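PDB 4G2B: secreted effector protein sseI, which has a papain-like fold and probably acts on host proteins as a cysteine-dependent hydrolase, perhaps a deamidase. Local coordinates for residues L132-D137 with K163-S168. Numbering follows the deposited sequence.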
# COMPACT_ATOMS: atom_id res chain seq x y z
N LEU A 132 14.58 1.93 -4.34
CA LEU A 132 14.74 1.93 -2.91
C LEU A 132 14.28 3.26 -2.33
O LEU A 132 14.74 4.32 -2.75
CB LEU A 132 16.20 1.75 -2.59
CG LEU A 132 16.58 1.88 -1.12
CD1 LEU A 132 15.82 0.87 -0.16
CD2 LEU A 132 18.10 1.70 -1.00
N ILE A 133 13.33 3.20 -1.40
CA ILE A 133 12.70 4.38 -0.83
C ILE A 133 12.72 4.26 0.68
O ILE A 133 12.30 3.25 1.28
CB ILE A 133 11.27 4.61 -1.28
CG1 ILE A 133 11.25 4.66 -2.82
CG2 ILE A 133 10.71 5.88 -0.69
CD1 ILE A 133 9.85 4.67 -3.44
N TYR A 134 13.23 5.29 1.30
CA TYR A 134 13.33 5.28 2.72
C TYR A 134 13.31 6.69 3.20
O TYR A 134 13.56 7.65 2.43
CB TYR A 134 14.54 4.44 3.19
CG TYR A 134 15.90 4.95 2.88
CD1 TYR A 134 16.40 6.11 3.52
CD2 TYR A 134 16.71 4.28 1.98
CE1 TYR A 134 17.70 6.58 3.21
CE2 TYR A 134 17.99 4.75 1.67
CZ TYR A 134 18.48 5.89 2.28
OH TYR A 134 19.77 6.29 1.96
N TYR A 135 12.91 6.84 4.45
CA TYR A 135 12.72 8.15 5.03
C TYR A 135 13.07 8.17 6.50
O TYR A 135 13.26 7.13 7.12
CB TYR A 135 11.28 8.62 4.87
CG TYR A 135 10.23 7.81 5.63
CD1 TYR A 135 10.00 8.02 6.98
CD2 TYR A 135 9.50 6.81 5.00
CE1 TYR A 135 9.07 7.30 7.65
CE2 TYR A 135 8.56 6.10 5.70
CZ TYR A 135 8.33 6.34 6.98
OH TYR A 135 7.35 5.60 7.65
N THR A 136 13.10 9.39 7.04
CA THR A 136 13.24 9.63 8.48
C THR A 136 12.46 10.86 8.78
O THR A 136 12.48 11.79 7.98
CB THR A 136 14.69 9.96 8.88
OG1 THR A 136 15.54 8.91 8.45
CG2 THR A 136 14.83 10.14 10.42
N ASP A 137 11.83 10.86 9.94
CA ASP A 137 11.05 11.98 10.40
C ASP A 137 11.84 12.82 11.41
O ASP A 137 12.42 12.28 12.30
CB ASP A 137 9.81 11.44 11.10
CG ASP A 137 8.76 10.91 10.11
OD1 ASP A 137 8.78 11.28 8.93
OD2 ASP A 137 7.91 10.12 10.55
N LYS A 163 16.59 5.02 9.47
CA LYS A 163 15.87 5.00 8.19
C LYS A 163 14.66 4.02 8.26
O LYS A 163 14.73 2.97 8.86
CB LYS A 163 16.78 4.53 7.06
CG LYS A 163 18.10 5.24 6.89
CD LYS A 163 18.10 6.73 7.15
CE LYS A 163 19.47 7.37 6.78
NZ LYS A 163 19.66 8.66 7.48
N VAL A 164 13.59 4.39 7.63
CA VAL A 164 12.39 3.61 7.62
C VAL A 164 12.11 3.30 6.18
O VAL A 164 12.04 4.21 5.35
CB VAL A 164 11.25 4.36 8.22
CG1 VAL A 164 9.99 3.42 8.28
CG2 VAL A 164 11.65 4.97 9.59
N PHE A 165 11.99 2.01 5.85
CA PHE A 165 11.97 1.55 4.44
C PHE A 165 10.58 1.39 3.86
O PHE A 165 9.78 0.53 4.27
CB PHE A 165 12.79 0.28 4.33
CG PHE A 165 14.17 0.50 4.62
CD1 PHE A 165 15.08 0.66 3.59
CD2 PHE A 165 14.60 0.68 5.92
CE1 PHE A 165 16.46 0.96 3.87
CE2 PHE A 165 15.94 0.93 6.21
CZ PHE A 165 16.87 1.10 5.17
N VAL A 166 10.25 2.25 2.94
CA VAL A 166 9.02 2.12 2.21
C VAL A 166 9.16 0.97 1.24
O VAL A 166 8.20 0.23 1.06
CB VAL A 166 8.67 3.41 1.41
CG1 VAL A 166 7.43 3.19 0.43
CG2 VAL A 166 8.37 4.51 2.42
N THR A 167 10.32 0.85 0.60
CA THR A 167 10.64 -0.32 -0.24
C THR A 167 11.94 -0.89 0.20
O THR A 167 12.65 -0.27 0.97
CB THR A 167 10.71 -0.01 -1.70
OG1 THR A 167 11.87 0.79 -1.99
CG2 THR A 167 9.45 0.71 -2.14
N SER A 168 12.21 -2.11 -0.23
CA SER A 168 13.48 -2.73 -0.01
C SER A 168 13.62 -3.75 -1.08
O SER A 168 13.40 -4.94 -0.84
CB SER A 168 13.58 -3.40 1.32
OG SER A 168 14.94 -3.69 1.53
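Y135 and V164 form an antiparallel hydrogen-bonded pair, joined by Y135 N to V164 O (2.9 Å) and V164 N to Y135 O (2.8 Å). Y134 and F165 make the adjoining non-hydrogen-bonded pair. Beyond it the register slips by one residue, and I133 O accepts from both V166 N (2.8 Å) and T167 N (3.2 Å). T167 N lies in the carbonyl plane on a lone pair; V166 N is tilted. T167 OG1, set between its own backbone N and carbonyl carbon (chi1 71°), accepts a bent hydrogen bond from I133 N (2.9 Å, 132° at the hydrogen) and also bonds K131 O. V164 CB packs over one face of the Y135 ring, and V166 CG2 meets its edge, 3.6 Å from Y135 CD2. On the other sheet face, Y134 CB lies over the F165 ring, whose edge meets L132 CD1. The Y134 and F165 rings are inclined at 49°, and K163 CG lies obliquely 3.9 Å from Y134 CD1. The Y134 hydroxyl is hydrogen-bonded to W69 NE1 on neighbouring strand 61-69. V166 and T167 opposite I133 resemble a classic beta bulge, the T167 hydroxyl replacing its carbonyl O, where outermost strand 164-165 of this papain-like domain's sheet ends.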